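PDB 4H0N: DNMT2 from Spodoptera frugiperda, which probably methylates a cytosine in the anticodon loop of tRNA(Asp), and DNA cytosines as well, at carbon 5, using S-adenosyl-L-methionine as the methyl donor. Local coordinates for residues A[6-11]-A[27-32]; A[70-75]-A[112-117]; A[222-227]-A[251-256]. The protein carries 3 engineered substitutions. All coordinates share one frame; numbering follows the deposited sequence.

Interaction 1. Residues A[6-11]-A[27-32]. With SAH (S-adenosyl-L-homocysteine), chain E.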
loop_
_atom_site.group_PDB
_atom_site.type_symbol
_atom_site.label_atom_id
_atom_site.label_comp_id
_atom_site.label_asym_id
_atom_site.label_seq_id
_atom_site.Cartn_x
_atom_site.Cartn_y
_atom_site.Cartn_z
ATOM N N ILE A 6 4.015 -8.669 17.573
ATOM C CA ILE A 6 3.284 -8.548 16.317
ATOM C C ILE A 6 3.575 -9.684 15.331
ATOM O O ILE A 6 4.720 -10.096 15.138
ATOM C CB ILE A 6 3.500 -7.166 15.641
ATOM C CG1 ILE A 6 2.864 -6.051 16.472
ATOM C CG2 ILE A 6 2.882 -7.136 14.260
ATOM C CD1 ILE A 6 3.807 -5.369 17.417
ATOM N N LEU A 7 2.508 -10.205 14.737
ATOM C CA LEU A 7 2.617 -11.083 13.591
ATOM C C LEU A 7 2.232 -10.271 12.371
ATOM O O LEU A 7 1.127 -9.732 12.292
ATOM C CB LEU A 7 1.686 -12.280 13.738
ATOM C CG LEU A 7 1.726 -13.242 12.553
ATOM C CD1 LEU A 7 3.165 -13.617 12.229
ATOM C CD2 LEU A 7 0.895 -14.482 12.846
ATOM N N GLU A 8 3.155 -10.171 11.424
ATOM C CA GLU A 8 2.950 -9.353 10.239
ATOM C C GLU A 8 2.748 -10.241 9.014
ATOM O O GLU A 8 3.707 -10.786 8.475
ATOM C CB GLU A 8 4.154 -8.435 10.048
ATOM C CG GLU A 8 4.039 -7.443 8.918
ATOM C CD GLU A 8 5.347 -6.720 8.690
ATOM O OE1 GLU A 8 5.360 -5.735 7.917
ATOM O OE2 GLU A 8 6.365 -7.145 9.286
ATOM N N LEU A 9 1.495 -10.385 8.588
ATOM C CA LEU A 9 1.147 -11.284 7.490
ATOM C C LEU A 9 1.080 -10.562 6.160
ATOM O O LEU A 9 0.634 -9.415 6.094
ATOM C CB LEU A 9 -0.201 -11.934 7.752
ATOM C CG LEU A 9 -0.324 -12.704 9.056
ATOM C CD1 LEU A 9 -1.713 -13.310 9.146
ATOM C CD2 LEU A 9 0.761 -13.766 9.128
ATOM N N TYR A 10 1.489 -11.254 5.099
ATOM C CA TYR A 10 1.628 -10.645 3.784
ATOM C C TYR A 10 2.526 -9.419 3.927
ATOM O O TYR A 10 2.195 -8.325 3.469
ATOM C CB TYR A 10 0.263 -10.269 3.216
ATOM C CG TYR A 10 -0.764 -11.373 3.333
ATOM C CD1 TYR A 10 -1.657 -11.406 4.394
ATOM C CD2 TYR A 10 -0.843 -12.381 2.381
ATOM C CE1 TYR A 10 -2.605 -12.411 4.503
ATOM C CE2 TYR A 10 -1.786 -13.386 2.478
ATOM C CZ TYR A 10 -2.667 -13.397 3.545
ATOM O OH TYR A 10 -3.616 -14.398 3.664
ATOM N N SER A 11 3.670 -9.637 4.573
ATOM C CA SER A 11 4.558 -8.569 5.011
ATOM C C SER A 11 5.091 -7.680 3.891
ATOM O O SER A 11 5.371 -6.504 4.120
ATOM C CB SER A 11 5.726 -9.152 5.810
ATOM O OG SER A 11 6.475 -10.054 5.021
ATOM N N GLY A 27 6.328 -2.363 21.202
ATOM C CA GLY A 27 6.196 -3.689 20.628
ATOM C C GLY A 27 7.262 -4.113 19.633
ATOM O O GLY A 27 7.952 -3.289 19.032
ATOM N N GLU A 28 7.385 -5.423 19.461
ATOM C CA GLU A 28 8.322 -5.995 18.510
ATOM C C GLU A 28 7.548 -6.744 17.434
ATOM O O GLU A 28 6.426 -7.195 17.668
ATOM C CB GLU A 28 9.275 -6.958 19.223
ATOM C CG GLU A 28 10.749 -6.689 18.960
ATOM C CD GLU A 28 11.510 -7.934 18.533
ATOM O OE1 GLU A 28 11.007 -9.053 18.766
ATOM O OE2 GLU A 28 12.610 -7.789 17.955
ATOM N N ILE A 29 8.141 -6.859 16.249
ATOM C CA ILE A 29 7.632 -7.767 15.231
ATOM C C ILE A 29 8.322 -9.104 15.455
ATOM O O ILE A 29 9.514 -9.245 15.187
ATOM C CB ILE A 29 7.955 -7.277 13.810
ATOM C CG1 ILE A 29 7.526 -5.814 13.620
ATOM C CG2 ILE A 29 7.324 -8.201 12.771
ATOM C CD1 ILE A 29 6.040 -5.607 13.444
ATOM N N VAL A 30 7.583 -10.081 15.964
ATOM C CA VAL A 30 8.178 -11.372 16.276
ATOM C C VAL A 30 8.258 -12.244 15.034
ATOM O O VAL A 30 9.022 -13.207 14.992
ATOM C CB VAL A 30 7.406 -12.122 17.396
ATOM C CG1 VAL A 30 7.220 -11.219 18.602
ATOM C CG2 VAL A 30 6.060 -12.627 16.894
ATOM N N ALA A 31 7.464 -11.901 14.024
ATOM C CA ALA A 31 7.399 -12.703 12.809
ATOM C C ALA A 31 6.720 -11.954 11.668
ATOM O O ALA A 31 5.708 -11.278 11.876
ATOM C CB ALA A 31 6.683 -14.019 13.075
ATOM N N ALA A 32 7.296 -12.082 10.472
ATOM C CA ALA A 32 6.713 -11.547 9.253
ATOM C C ALA A 32 6.666 -12.675 8.235
ATOM O O ALA A 32 7.651 -13.389 8.055
ATOM C CB ALA A 32 7.548 -10.402 8.737
HETATM N N SAH E . 1.717 -4.735 2.751
HETATM C CA SAH E . 2.888 -5.366 2.152
HETATM C CB SAH E . 2.535 -6.304 0.991
HETATM C CG SAH E . 1.068 -6.438 0.587
HETATM S SD SAH E . 0.908 -7.066 -1.108
HETATM C C SAH E . 3.951 -4.339 1.745
HETATM O O SAH E . 4.631 -4.488 0.728
HETATM O OXT SAH E . 4.168 -3.341 2.429
HETATM C "C5'" SAH E . 0.622 -8.768 -0.554
HETATM C "C4'" SAH E . 1.884 -9.630 -0.489
HETATM O "O4'" SAH E . 1.592 -10.835 0.194
HETATM C "C3'" SAH E . 2.434 -10.028 -1.853
HETATM O "O3'" SAH E . 3.674 -9.388 -2.070
HETATM C "C2'" SAH E . 2.619 -11.537 -1.804
HETATM O "O2'" SAH E . 3.948 -11.903 -2.095
HETATM C "C1'" SAH E . 2.286 -11.928 -0.376
HETATM N N9 SAH E . 1.455 -13.148 -0.319
HETATM C C8 SAH E . 0.409 -13.477 -1.143
HETATM N N7 SAH E . -0.089 -14.674 -0.755
HETATM C C5 SAH E . 0.623 -15.119 0.305
HETATM C C6 SAH E . 0.540 -16.270 1.080
HETATM N N6 SAH E . -0.384 -17.191 0.819
HETATM N N1 SAH E . 1.424 -16.454 2.123
HETATM C C2 SAH E . 2.385 -15.499 2.391
HETATM N N3 SAH E . 2.464 -14.359 1.617
HETATM C C4 SAH E . 1.598 -14.170 0.590
#
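Ile6 O is gripped by two backbone N-H groups of strand 27-32: Val30 N at 3.0 Å, in the carbonyl plane, and Ala31 N at 3.5 Å, a weak bond. The register slips by one residue here, a beta bulge: Ile6 pairs with Ile29 but Leu7 already with Ala31, and Ile6 O takes both N-H groups of the slip. The parallel pairing is held on both sides of the bulge, by Ile6 N to Glu28 O and by the straighter Glu8 N to Ala31 O (168° at the hydrogen). On the sheet face that carries Ile6, Glu8, Ile29 and Ala32, Ile6 CG2 meets Ile29 CD1 obliquely at 3.6 Å. On the other face Leu7 CD1 rests on Ala31 CB. The extended Glu8 side chain brings OE2 to 3.5 Å from Ala32 CB; OE2 is bonded to Tyr43 OH and OE1 to His17 N. Past the strand end Tyr10 turns to the cofactor product: its CD2 lies 3.5 Å from SAH C4, and SAH O4' sits in the ring plane at the edge. An alanine here would remove that ring and would probably leave the adenosine part of SAH less well held. This is the first beta-alpha-beta unit of the Rossmann-like methyltransferase fold, with helices 15-23 and 37-46 packed on the Glu8 face and strand 72-75 along the far edge of 6-9.

Interaction 2. Residues A[70-75]-A[112-117]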
loop_
_atom_site.group_PDB
_atom_site.type_symbol
_atom_site.label_atom_id
_atom_site.label_comp_id
_atom_site.label_asym_id
_atom_site.label_seq_id
_atom_site.Cartn_x
_atom_site.Cartn_y
_atom_site.Cartn_z
ATOM N N VAL A 70 2.300 -14.028 19.975
ATOM C CA VAL A 70 1.775 -12.824 19.338
ATOM C C VAL A 70 0.439 -12.424 19.964
ATOM O O VAL A 70 -0.341 -13.282 20.385
ATOM C CB VAL A 70 1.645 -12.973 17.791
ATOM C CG1 VAL A 70 2.536 -14.092 17.284
ATOM C CG2 VAL A 70 0.198 -13.206 17.368
ATOM N N ASP A 71 0.197 -11.119 20.052
ATOM C CA ASP A 71 -1.060 -10.597 20.576
ATOM C C ASP A 71 -1.673 -9.664 19.551
ATOM O O ASP A 71 -2.810 -9.213 19.702
ATOM C CB ASP A 71 -0.837 -9.845 21.893
ATOM C CG ASP A 71 0.011 -8.588 21.721
ATOM O OD1 ASP A 71 0.995 -8.625 20.956
ATOM O OD2 ASP A 71 -0.304 -7.559 22.355
ATOM N N THR A 72 -0.899 -9.390 18.503
ATOM C CA THR A 72 -1.243 -8.387 17.504
ATOM C C THR A 72 -0.943 -8.889 16.099
ATOM O O THR A 72 0.162 -9.351 15.823
ATOM C CB THR A 72 -0.450 -7.078 17.736
ATOM O OG1 THR A 72 -0.727 -6.574 19.051
ATOM C CG2 THR A 72 -0.815 -6.024 16.692
ATOM N N ILE A 73 -1.928 -8.793 15.212
ATOM C CA ILE A 73 -1.741 -9.186 13.818
ATOM C C ILE A 73 -1.875 -7.989 12.867
ATOM O O ILE A 73 -2.865 -7.255 12.913
ATOM C CB ILE A 73 -2.720 -10.318 13.411
ATOM C CG1 ILE A 73 -2.407 -11.599 14.187
ATOM C CG2 ILE A 73 -2.650 -10.583 11.915
ATOM C CD1 ILE A 73 -3.380 -12.722 13.931
ATOM N N LEU A 74 -0.861 -7.790 12.028
ATOM C CA LEU A 74 -0.893 -6.776 10.974
ATOM C C LEU A 74 -0.899 -7.473 9.621
ATOM O O LEU A 74 -0.013 -8.275 9.320
ATOM C CB LEU A 74 0.313 -5.845 11.076
ATOM C CG LEU A 74 0.451 -5.071 12.384
ATOM C CD1 LEU A 74 1.653 -4.152 12.309
ATOM C CD2 LEU A 74 -0.818 -4.288 12.685
ATOM N N MET A 75 -1.895 -7.176 8.800
ATOM C CA MET A 75 -2.059 -7.938 7.577
ATOM C C MET A 75 -2.661 -7.159 6.419
ATOM O O MET A 75 -3.600 -6.391 6.592
ATOM C CB MET A 75 -2.902 -9.177 7.859
ATOM C CG MET A 75 -4.279 -8.882 8.408
ATOM S SD MET A 75 -5.216 -10.409 8.602
ATOM C CE MET A 75 -6.783 -9.780 9.191
ATOM N N VAL A 112 -4.347 -13.577 20.470
ATOM C CA VAL A 112 -4.448 -12.400 19.617
ATOM C C VAL A 112 -5.493 -11.397 20.108
ATOM O O VAL A 112 -6.681 -11.708 20.188
ATOM C CB VAL A 112 -4.740 -12.787 18.164
ATOM C CG1 VAL A 112 -4.883 -11.542 17.309
ATOM C CG2 VAL A 112 -3.625 -13.676 17.631
ATOM N N ASP A 113 -5.032 -10.188 20.435
ATOM C CA ASP A 113 -5.896 -9.145 20.992
ATOM C C ASP A 113 -6.228 -8.038 19.993
ATOM O O ASP A 113 -7.334 -7.496 19.992
ATOM C CB ASP A 113 -5.253 -8.523 22.235
ATOM C CG ASP A 113 -5.449 -9.365 23.480
ATOM O OD1 ASP A 113 -6.504 -10.020 23.597
ATOM O OD2 ASP A 113 -4.550 -9.365 24.345
ATOM N N TYR A 114 -5.265 -7.693 19.154
ATOM C CA TYR A 114 -5.450 -6.593 18.231
ATOM C C TYR A 114 -5.195 -7.033 16.800
ATOM O O TYR A 114 -4.188 -7.672 16.508
ATOM C CB TYR A 114 -4.509 -5.447 18.591
ATOM C CG TYR A 114 -4.498 -5.087 20.057
ATOM C CD1 TYR A 114 -3.584 -5.669 20.927
ATOM C CD2 TYR A 114 -5.387 -4.149 20.571
ATOM C CE1 TYR A 114 -3.559 -5.336 22.270
ATOM C CE2 TYR A 114 -5.369 -3.808 21.913
ATOM C CZ TYR A 114 -4.455 -4.405 22.758
ATOM O OH TYR A 114 -4.438 -4.070 24.097
ATOM N N ILE A 115 -6.108 -6.684 15.906
ATOM C CA ILE A 115 -5.941 -6.994 14.493
ATOM C C ILE A 115 -6.105 -5.719 13.690
ATOM O O ILE A 115 -7.048 -4.962 13.915
ATOM C CB ILE A 115 -6.996 -8.009 14.013
ATOM C CG1 ILE A 115 -6.854 -9.332 14.763
ATOM C CG2 ILE A 115 -6.866 -8.258 12.530
ATOM C CD1 ILE A 115 -7.911 -10.359 14.388
ATOM N N LEU A 116 -5.177 -5.469 12.770
ATOM C CA LEU A 116 -5.340 -4.399 11.784
ATOM C C LEU A 116 -5.156 -4.964 10.387
ATOM O O LEU A 116 -4.119 -5.551 10.085
ATOM C CB LEU A 116 -4.344 -3.257 12.018
ATOM C CG LEU A 116 -4.527 -1.997 11.157
ATOM C CD1 LEU A 116 -4.078 -0.777 11.940
ATOM C CD2 LEU A 116 -3.776 -2.077 9.827
ATOM N N MET A 117 -6.159 -4.774 9.536
ATOM C CA MET A 117 -6.068 -5.228 8.158
ATOM C C MET A 117 -6.299 -4.105 7.155
ATOM O O MET A 117 -7.246 -3.336 7.287
ATOM C CB MET A 117 -7.066 -6.355 7.901
ATOM C CG MET A 117 -7.206 -6.735 6.433
ATOM S SD MET A 117 -8.741 -7.600 6.059
ATOM C CE MET A 117 -9.907 -6.631 7.009
#
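Tyr114 presents its ring to the C-terminal helix 321-332, where Phe332 stacks on it, and to His4, whose ring meets it with the planes at about 80°. At the ring edge, in plane, lies Asp71 OD2, 3.9 Å from Tyr114 CE1, its carboxylate turned 89° to the ring. Thr72 OG1 comes obliquely to Tyr114 CD1 at 3.5 Å. These groups lie at the start of two parallel strands, 72-75 and 114-117, in the middle of the Rossmann-like sheet of a class I methyltransferase. Asp71 stands with CG in the crowded position between its N and carbonyl carbon, and its oxygens are taken by Lys5 N and His4 ND1. That pairing would probably keep it ionised, although Asp113 OD2 is 5.0 Å from Asp71 OD2. Asp71 O is gripped twice, by Tyr114 N in the carbonyl plane and by Asp113 N from above that plane. From there the bonds alternate regularly: Ile73 N to Tyr114 O, then Leu116 N to Ile73 O at 2.9 Å, nearly along the C=O axis, then Met75 N to Leu116 O. On the Thr72 and Tyr114 face, Leu74 CD2 packs on Leu116 CB, with Leu328 of the same C-terminal helix touching both Leu74 and Leu116. On the other face the Ile73 side chain crosses that of Val112, just before the second strand, at about a right angle, CD1 3.8 Å from Val112 CG2. Farther along, Met75 leaves the backbone with CG in the crowded position (chi1 59°) and then runs out extended, obliquely across its neighbours. Its methyl, CE, ends up against both Ile115 CG2 and Met117 CB, 3.7 Å from each.

Interaction 3. Residues A[222-227]-A[251-256]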
loop_
_atom_site.group_PDB
_atom_site.type_symbol
_atom_site.label_atom_id
_atom_site.label_comp_id
_atom_site.label_asym_id
_atom_site.label_seq_id
_atom_site.Cartn_x
_atom_site.Cartn_y
_atom_site.Cartn_z
ATOM N N ILE A 222 -0.352 14.640 -14.955
ATOM C CA ILE A 222 0.927 15.274 -14.699
ATOM C C ILE A 222 0.969 15.971 -13.346
ATOM O O ILE A 222 -0.013 16.574 -12.913
ATOM C CB ILE A 222 1.279 16.285 -15.803
ATOM C CG1 ILE A 222 0.814 15.761 -17.165
ATOM C CG2 ILE A 222 2.775 16.594 -15.783
ATOM C CD1 ILE A 222 1.922 15.518 -18.154
ATOM N N CYS A 223 2.117 15.877 -12.685
ATOM C CA CYS A 223 2.358 16.613 -11.451
ATOM C C CYS A 223 3.532 17.577 -11.562
ATOM O O CYS A 223 4.448 17.379 -12.363
ATOM C CB CYS A 223 2.586 15.651 -10.292
ATOM S SG CYS A 223 1.093 14.798 -9.815
ATOM N N TYR A 224 3.486 18.620 -10.743
ATOM C CA TYR A 224 4.547 19.614 -10.682
ATOM C C TYR A 224 4.929 19.788 -9.217
ATOM O O TYR A 224 4.295 19.204 -8.338
ATOM C CB TYR A 224 4.070 20.927 -11.301
ATOM C CG TYR A 224 3.225 20.708 -12.534
ATOM C CD1 TYR A 224 3.792 20.702 -13.802
ATOM C CD2 TYR A 224 1.858 20.479 -12.426
ATOM C CE1 TYR A 224 3.020 20.484 -14.926
ATOM C CE2 TYR A 224 1.082 20.256 -13.540
ATOM C CZ TYR A 224 1.665 20.262 -14.785
ATOM O OH TYR A 224 0.872 20.040 -15.885
ATOM N N LYS A 225 5.966 20.574 -8.947
ATOM C CA LYS A 225 6.434 20.761 -7.575
ATOM C C LYS A 225 5.380 21.402 -6.665
ATOM O O LYS A 225 5.406 21.206 -5.449
ATOM C CB LYS A 225 7.719 21.583 -7.559
ATOM C CG LYS A 225 7.567 22.961 -8.171
ATOM C CD LYS A 225 8.924 23.606 -8.401
ATOM C CE LYS A 225 8.863 24.633 -9.523
ATOM N NZ LYS A 225 10.142 25.385 -9.659
ATOM N N THR A 226 4.450 22.150 -7.258
ATOM C CA THR A 226 3.400 22.824 -6.501
ATOM C C THR A 226 2.169 21.939 -6.282
ATOM O O THR A 226 1.260 22.311 -5.540
ATOM C CB THR A 226 2.962 24.156 -7.171
ATOM O OG1 THR A 226 2.326 23.886 -8.427
ATOM C CG2 THR A 226 4.161 25.072 -7.394
ATOM N N SER A 227 2.143 20.776 -6.929
ATOM C CA SER A 227 1.033 19.826 -6.786
ATOM C C SER A 227 0.820 19.348 -5.350
ATOM O O SER A 227 1.766 18.977 -4.651
ATOM C CB SER A 227 1.244 18.603 -7.687
ATOM O OG SER A 227 0.673 18.786 -8.970
ATOM N N LYS A 251 8.766 21.563 -15.555
ATOM C CA LYS A 251 8.279 22.675 -16.362
ATOM C C LYS A 251 6.990 23.243 -15.763
ATOM O O LYS A 251 6.267 22.543 -15.057
ATOM C CB LYS A 251 8.018 22.225 -17.810
ATOM C CG LYS A 251 9.217 21.715 -18.605
ATOM C CD LYS A 251 10.179 22.848 -18.835
ATOM C CE LYS A 251 10.954 22.714 -20.129
ATOM N NZ LYS A 251 12.176 23.539 -20.076
ATOM N N PRO A 252 6.715 24.531 -16.012
ATOM C CA PRO A 252 5.448 25.145 -15.597
ATOM C C PRO A 252 4.257 24.471 -16.271
ATOM O O PRO A 252 4.366 24.018 -17.412
ATOM C CB PRO A 252 5.585 26.589 -16.092
ATOM C CG PRO A 252 7.053 26.817 -16.157
ATOM C CD PRO A 252 7.638 25.517 -16.594
ATOM N N ARG A 253 3.131 24.413 -15.567
ATOM C CA ARG A 253 1.931 23.786 -16.099
ATOM C C ARG A 253 1.434 24.508 -17.349
ATOM O O ARG A 253 0.800 23.905 -18.216
ATOM C CB ARG A 253 0.831 23.752 -15.040
ATOM C CG ARG A 253 -0.386 22.944 -15.447
ATOM C CD ARG A 253 -1.531 23.185 -14.493
ATOM N NE ARG A 253 -1.080 23.187 -13.104
ATOM C CZ ARG A 253 -1.757 23.739 -12.101
ATOM N NH1 ARG A 253 -2.917 24.339 -12.333
ATOM N NH2 ARG A 253 -1.274 23.696 -10.867
ATOM N N GLU A 254 1.729 25.800 -17.443
ATOM C CA GLU A 254 1.329 26.585 -18.602
ATOM C C GLU A 254 2.051 26.093 -19.852
ATOM O O GLU A 254 1.465 26.017 -20.933
ATOM C CB GLU A 254 1.621 28.062 -18.364
ATOM C CG GLU A 254 0.783 28.989 -19.216
ATOM C CD GLU A 254 0.699 30.390 -18.638
ATOM O OE1 GLU A 254 -0.112 31.196 -19.147
ATOM O OE2 GLU A 254 1.441 30.680 -17.673
ATOM N N VAL A 255 3.323 25.747 -19.695
ATOM C CA VAL A 255 4.101 25.195 -20.793
ATOM C C VAL A 255 3.529 23.847 -21.234
ATOM O O VAL A 255 3.425 23.563 -22.430
ATOM C CB VAL A 255 5.588 25.051 -20.405
ATOM C CG1 VAL A 255 6.361 24.311 -21.483
ATOM C CG2 VAL A 255 6.200 26.424 -20.147
ATOM N N VAL A 256 3.145 23.028 -20.260
ATOM C CA VAL A 256 2.543 21.722 -20.526
ATOM C C VAL A 256 1.269 21.850 -21.370
ATOM O O VAL A 256 1.017 21.035 -22.262
ATOM C CB VAL A 256 2.243 20.953 -19.203
ATOM C CG1 VAL A 256 1.460 19.665 -19.468
ATOM C CG2 VAL A 256 3.535 20.644 -18.457
#
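One aromatic ring does most of the work between 222-227 and the start of helix 253-262. Tyr224 points at the helix with CG beside its own backbone N, and Arg253 crosses it at about a right angle. Arg253 CB lies over one face, 3.9 Å from the Tyr224 ring centroid and 23° off the normal, a CH-pi contact offset toward the rim, while Arg253 CG continues across CZ and OH. At the edge, in the ring plane, Val256 CG2 meets Tyr224 CE1 tip to tip at 3.6 Å. Lys251 O approaches CD1 of the same ring. The outer side is looser. The Arg253 chain bends at chi3 (-43°), which takes the guanidinium out past CE2, its plane 39° from that of the ring. Thr226 OG1 stays 4.4 Å from Arg253 NH2, and both of these exposed residues touch a crystal neighbour. Pro252 occupies the N-cap position of the helix, and a type I turn from Tyr224 to Ser227 leads the 222-227 segment away. With no hydrogen bond or salt bridge crossing between the segments, the join depends on dispersion and CH-pi packing around Tyr224 and probably tolerates some movement of the arginine tip.

How the interactions relate
Interactions 1 and 2 are parts of one sheet, their centres about 9 Å apart, because strands 4-9 and 72-75 are neighbours in it. Leu7 N reaches Thr72 O and Leu9 N reaches Leu74 O, each at 2.7 Å and probably hydrogen-bonded, and Ile6 CG2 packs on Leu74 CG. Both strands run toward the SAH pocket: Tyr10 of interaction 1 touches the ligand, whereas the side chain of Met75 in interaction 2 stays about 8 Å from it, just before Ser76 and the probable catalytic Cys79. Interaction 3 lies on the opposite side of the chain's centre, about 41 and 42 Å from the other two between centres, away from the annotated sites.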